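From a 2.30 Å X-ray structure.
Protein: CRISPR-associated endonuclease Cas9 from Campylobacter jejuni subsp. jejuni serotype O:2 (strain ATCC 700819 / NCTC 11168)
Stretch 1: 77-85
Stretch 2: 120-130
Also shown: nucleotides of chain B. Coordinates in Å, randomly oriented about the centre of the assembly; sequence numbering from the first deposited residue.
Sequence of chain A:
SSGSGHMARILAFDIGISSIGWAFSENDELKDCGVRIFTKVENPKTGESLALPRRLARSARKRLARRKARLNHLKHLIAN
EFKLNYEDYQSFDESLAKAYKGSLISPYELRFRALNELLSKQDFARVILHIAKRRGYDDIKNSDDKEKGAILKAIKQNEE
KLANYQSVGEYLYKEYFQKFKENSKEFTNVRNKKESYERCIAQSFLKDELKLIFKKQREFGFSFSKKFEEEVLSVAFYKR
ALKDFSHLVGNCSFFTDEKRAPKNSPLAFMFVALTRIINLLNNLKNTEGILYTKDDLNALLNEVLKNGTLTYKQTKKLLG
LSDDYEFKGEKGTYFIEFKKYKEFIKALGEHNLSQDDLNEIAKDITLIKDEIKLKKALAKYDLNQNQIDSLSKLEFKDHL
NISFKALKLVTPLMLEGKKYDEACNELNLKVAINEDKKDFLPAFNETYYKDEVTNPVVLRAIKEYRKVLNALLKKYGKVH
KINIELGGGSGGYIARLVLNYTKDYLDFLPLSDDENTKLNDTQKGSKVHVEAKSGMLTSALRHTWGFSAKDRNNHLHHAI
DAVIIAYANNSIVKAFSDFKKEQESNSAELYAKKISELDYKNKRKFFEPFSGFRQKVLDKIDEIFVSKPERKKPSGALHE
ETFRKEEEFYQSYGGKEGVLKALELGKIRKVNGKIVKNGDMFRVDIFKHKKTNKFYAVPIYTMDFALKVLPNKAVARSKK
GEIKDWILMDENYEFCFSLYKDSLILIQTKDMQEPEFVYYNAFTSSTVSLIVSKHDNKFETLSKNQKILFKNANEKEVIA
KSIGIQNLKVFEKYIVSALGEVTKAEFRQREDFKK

Stretch 1, residues 77-85: LIANEFKLN
Stretch 2 120-130: SKQDFARVILH

At the apolar centre of the contact, Ile-78 points toward the second stretch and packs its CG2 against Ala-125 CB at 3.6 Å. The CA atoms of Ile-78 and Ala-125 are 6.4 Å apart. With chi1 m and chi2 t, the isoleucine extends CD1 to 3.8 Å from Leu-129 CG and 4.2 Å from Ile-128 CG2. Both leucine and isoleucine are also m, t.

The helices run nearly antiparallel, at 157° with axes 10.8 Å apart at closest approach, so advancing along stretch 1 leads back toward the start of helix 121-130. One turn beyond Ile-78, the CA of Phe-82 lies 6.5 Å from that of Lys-121. The Phe-82 ring (chi1 -65°, chi2 -15°) brings CZ to 3.7 Å from Phe-124 CD2, Phe-124 having chi1 t, and its edge faces Ala-125 N, 4.2 Å from CE2. One face is covered by Lys-121, whose CB sits 4.1 Å from the centroid of the Phe-82 ring, 22° off the normal, a CH-pi contact.

Lys-83 then leaves helical geometry with positive phi (59/38), and Leu-84 continues extended at -96/178. Leu-84 (m, t) points back toward stretch 2, placing CD1 4.3 Å from Ala-125 CB and CD2 4.0 Å from Lys-121 CE. Its CD2 also lies 3.9 Å from NE2 of Gln-122, whose CA-to-CB bond points away although the end of the side chain comes nearer.

The polar edge is formed by Lys-121. From chi1 p its chain runs out fully extended, t throughout, so that NZ donates a hydrogen bond to Phe-82 O at 2.8 Å. This is the only hydrogen bond between the stretches, and it ties the side chain of the first residue of helix 121-130 to the backbone of Phe-82.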

# COMPACT_ATOMS: atom_id res chain seq x y z
N LEU A 77 14.02 -13.15 32.22
CA LEU A 77 13.35 -13.26 33.51
C LEU A 77 13.44 -14.67 34.06
O LEU A 77 13.67 -14.86 35.26
CB LEU A 77 11.88 -12.83 33.38
CG LEU A 77 11.60 -11.40 32.92
CD1 LEU A 77 10.11 -11.20 32.71
CD2 LEU A 77 12.15 -10.38 33.92
N ILE A 78 13.27 -15.67 33.20
CA ILE A 78 13.38 -17.06 33.63
C ILE A 78 14.79 -17.36 34.11
O ILE A 78 14.99 -17.98 35.16
CB ILE A 78 12.96 -18.00 32.48
CG1 ILE A 78 11.44 -17.94 32.29
CG2 ILE A 78 13.43 -19.42 32.74
CD1 ILE A 78 10.96 -18.59 31.01
N ALA A 79 15.80 -16.92 33.36
CA ALA A 79 17.18 -17.18 33.75
C ALA A 79 17.54 -16.47 35.05
O ALA A 79 18.30 -17.00 35.86
CB ALA A 79 18.14 -16.76 32.63
N ASN A 80 17.01 -15.26 35.25
CA ASN A 80 17.32 -14.52 36.47
C ASN A 80 16.58 -15.11 37.67
O ASN A 80 17.17 -15.26 38.75
CB ASN A 80 16.95 -13.04 36.30
CG ASN A 80 17.79 -12.35 35.24
OD1 ASN A 80 18.87 -12.83 34.89
ND2 ASN A 80 17.31 -11.22 34.75
N GLU A 81 15.30 -15.44 37.50
CA GLU A 81 14.51 -15.92 38.63
C GLU A 81 14.88 -17.35 39.02
O GLU A 81 14.96 -17.67 40.20
CB GLU A 81 13.02 -15.81 38.30
CG GLU A 81 12.10 -16.24 39.43
CD GLU A 81 12.00 -15.20 40.53
OE1 GLU A 81 12.58 -14.11 40.39
OE2 GLU A 81 11.33 -15.48 41.54
N PHE A 82 15.09 -18.21 38.03
CA PHE A 82 15.36 -19.62 38.29
C PHE A 82 16.85 -19.94 38.35
O PHE A 82 17.20 -21.10 38.59
CB PHE A 82 14.69 -20.49 37.22
CG PHE A 82 13.19 -20.43 37.24
CD1 PHE A 82 12.51 -19.91 38.33
CD2 PHE A 82 12.45 -20.90 36.16
CE1 PHE A 82 11.13 -19.85 38.35
CE2 PHE A 82 11.07 -20.84 36.18
CZ PHE A 82 10.41 -20.32 37.27
N LYS A 83 17.72 -18.95 38.16
CA LYS A 83 19.17 -19.15 38.15
C LYS A 83 19.58 -20.14 37.07
O LYS A 83 20.48 -20.96 37.26
CB LYS A 83 19.68 -19.59 39.53
N LEU A 84 18.91 -20.07 35.92
CA LEU A 84 19.24 -20.88 34.76
C LEU A 84 20.13 -20.08 33.82
O LEU A 84 20.45 -18.91 34.05
CB LEU A 84 17.96 -21.35 34.06
CG LEU A 84 17.02 -22.20 34.92
CD1 LEU A 84 15.72 -22.48 34.19
CD2 LEU A 84 17.70 -23.50 35.32
N ASN A 85 20.54 -20.72 32.72
CA ASN A 85 21.44 -20.12 31.76
C ASN A 85 20.64 -19.56 30.60
O ASN A 85 19.92 -20.30 29.92
CB ASN A 85 22.47 -21.14 31.26
CG ASN A 85 23.88 -20.60 31.27
OD1 ASN A 85 24.59 -20.69 32.27
ND2 ASN A 85 24.30 -20.02 30.14
N SER A 120 9.24 -28.98 37.87
CA SER A 120 10.63 -28.55 37.86
C SER A 120 10.71 -27.15 37.26
O SER A 120 9.90 -26.76 36.43
CB SER A 120 11.49 -29.52 37.06
OG SER A 120 12.67 -28.90 36.59
N LYS A 121 11.72 -26.38 37.70
CA LYS A 121 11.88 -25.04 37.14
C LYS A 121 12.30 -25.08 35.68
O LYS A 121 12.07 -24.11 34.95
CB LYS A 121 12.87 -24.23 37.98
CG LYS A 121 14.25 -24.83 38.13
CD LYS A 121 15.04 -24.02 39.15
CE LYS A 121 16.53 -24.32 39.09
NZ LYS A 121 17.29 -23.48 40.06
N GLN A 122 12.91 -26.18 35.23
CA GLN A 122 13.11 -26.38 33.80
C GLN A 122 11.79 -26.64 33.10
O GLN A 122 11.60 -26.23 31.94
CB GLN A 122 14.09 -27.52 33.54
CG GLN A 122 15.52 -27.26 34.00
CD GLN A 122 15.71 -27.46 35.50
OE1 GLN A 122 14.78 -27.81 36.21
NE2 GLN A 122 16.93 -27.22 35.97
N ASP A 123 10.86 -27.33 33.77
CA ASP A 123 9.54 -27.57 33.19
C ASP A 123 8.72 -26.29 33.16
O ASP A 123 8.10 -25.96 32.14
CB ASP A 123 8.81 -28.66 33.98
CG ASP A 123 9.50 -30.00 33.90
OD1 ASP A 123 10.13 -30.28 32.86
OD2 ASP A 123 9.41 -30.78 34.87
N PHE A 124 8.69 -25.56 34.28
CA PHE A 124 7.96 -24.30 34.32
C PHE A 124 8.51 -23.31 33.30
O PHE A 124 7.75 -22.51 32.73
CB PHE A 124 8.01 -23.70 35.72
CG PHE A 124 6.94 -22.69 36.00
CD1 PHE A 124 5.82 -22.59 35.19
CD2 PHE A 124 7.05 -21.82 37.08
CE1 PHE A 124 4.84 -21.65 35.45
CE2 PHE A 124 6.07 -20.88 37.34
CZ PHE A 124 4.97 -20.80 36.52
N ALA A 125 9.81 -23.36 33.04
CA ALA A 125 10.42 -22.46 32.06
C ALA A 125 9.86 -22.71 30.67
O ALA A 125 9.50 -21.77 29.95
CB ALA A 125 11.94 -22.62 32.07
N ARG A 126 9.77 -23.98 30.27
CA ARG A 126 9.26 -24.30 28.94
C ARG A 126 7.76 -24.06 28.84
O ARG A 126 7.25 -23.74 27.76
CB ARG A 126 9.61 -25.75 28.58
CG ARG A 126 11.09 -25.94 28.27
CD ARG A 126 11.45 -27.40 28.01
NE ARG A 126 10.44 -28.08 27.22
CZ ARG A 126 9.83 -29.20 27.58
NH1 ARG A 126 10.15 -29.79 28.73
NH2 ARG A 126 8.91 -29.74 26.79
N VAL A 127 7.03 -24.19 29.95
CA VAL A 127 5.60 -23.90 29.95
C VAL A 127 5.36 -22.43 29.65
O VAL A 127 4.54 -22.08 28.80
CB VAL A 127 4.96 -24.33 31.28
CG1 VAL A 127 3.59 -23.68 31.44
CG2 VAL A 127 4.85 -25.84 31.36
N ILE A 128 6.07 -21.55 30.36
CA ILE A 128 5.91 -20.11 30.16
C ILE A 128 6.22 -19.74 28.72
O ILE A 128 5.47 -18.99 28.08
CB ILE A 128 6.80 -19.33 31.15
CG1 ILE A 128 6.31 -19.54 32.58
CG2 ILE A 128 6.82 -17.85 30.79
CD1 ILE A 128 7.22 -18.93 33.62
N LEU A 129 7.32 -20.27 28.17
CA LEU A 129 7.72 -19.91 26.82
C LEU A 129 6.75 -20.47 25.78
O LEU A 129 6.54 -19.84 24.74
CB LEU A 129 9.14 -20.39 26.55
CG LEU A 129 10.19 -19.72 27.44
CD1 LEU A 129 11.56 -20.39 27.31
CD2 LEU A 129 10.29 -18.23 27.12
N HIS A 130 6.15 -21.63 26.05
CA HIS A 130 5.24 -22.22 25.08
C HIS A 130 3.94 -21.43 24.99
O HIS A 130 3.43 -21.18 23.89
CB HIS A 130 4.94 -23.68 25.44
CG HIS A 130 4.12 -24.40 24.42
ND1 HIS A 130 2.85 -24.87 24.69
CD2 HIS A 130 4.38 -24.72 23.13
CE1 HIS A 130 2.37 -25.46 23.61
NE2 HIS A 130 3.27 -25.38 22.65
P A B 44 3.79 -27.65 19.48
OP1 A B 44 2.92 -26.72 20.23
OP2 A B 44 3.86 -27.55 18.00
O5' A B 44 5.28 -27.51 20.04
C5' A B 44 5.56 -27.73 21.42
C4' A B 44 7.04 -27.84 21.66
O4' A B 44 7.59 -28.96 20.91
C3' A B 44 7.87 -26.65 21.21
O3' A B 44 7.86 -25.61 22.16
C2' A B 44 9.25 -27.26 20.99
O2' A B 44 9.95 -27.39 22.22
C1' A B 44 8.90 -28.66 20.49
N9 A B 44 8.96 -28.78 19.01
C8 A B 44 7.92 -28.77 18.12
N7 A B 44 8.30 -28.91 16.87
C5 A B 44 9.68 -29.01 16.94
C6 A B 44 10.67 -29.18 15.96
N6 A B 44 10.42 -29.28 14.65
N1 A B 44 11.96 -29.25 16.37
C2 A B 44 12.22 -29.16 17.68
N3 A B 44 11.37 -29.00 18.70
C4 A B 44 10.10 -28.94 18.26
P A B 45 7.86 -24.07 21.69
OP1 A B 45 7.65 -23.26 22.92
OP2 A B 45 6.93 -23.92 20.54
O5' A B 45 9.35 -23.83 21.19
C5' A B 45 10.43 -23.87 22.11
C4' A B 45 11.76 -23.95 21.41
O4' A B 45 11.86 -25.19 20.65
C3' A B 45 12.05 -22.87 20.38
O3' A B 45 12.45 -21.64 20.95
C2' A B 45 13.12 -23.53 19.52
O2' A B 45 14.38 -23.50 20.17
C1' A B 45 12.63 -24.98 19.49
N9 A B 45 11.79 -25.24 18.31
C8 A B 45 10.43 -25.15 18.20
N7 A B 45 9.97 -25.45 17.01
C5 A B 45 11.12 -25.75 16.29
C6 A B 45 11.32 -26.13 14.95
N6 A B 45 10.32 -26.29 14.07
N1 A B 45 12.59 -26.36 14.55
C2 A B 45 13.58 -26.20 15.43
N3 A B 45 13.52 -25.84 16.71
C4 A B 45 12.25 -25.62 17.07
P A B 63 17.51 -8.83 24.59
OP1 A B 63 18.67 -9.52 25.21
OP2 A B 63 17.09 -9.20 23.21
O5' A B 63 16.24 -8.97 25.54
C5' A B 63 14.99 -8.39 25.18
C4' A B 63 14.45 -7.50 26.27
O4' A B 63 14.57 -8.18 27.54
C3' A B 63 15.18 -6.17 26.48
O3' A B 63 14.75 -5.10 25.64
C2' A B 63 14.92 -5.87 27.95
O2' A B 63 13.64 -5.28 28.13
C1' A B 63 14.90 -7.26 28.56
N9 A B 63 16.21 -7.64 29.13
C8 A B 63 17.45 -7.59 28.52
N7 A B 63 18.43 -7.99 29.29
C5 A B 63 17.79 -8.34 30.48
C6 A B 63 18.28 -8.85 31.69
N6 A B 63 19.58 -9.11 31.90
N1 A B 63 17.39 -9.09 32.68
C2 A B 63 16.10 -8.83 32.45
N3 A B 63 15.52 -8.35 31.35
C4 A B 63 16.43 -8.13 30.39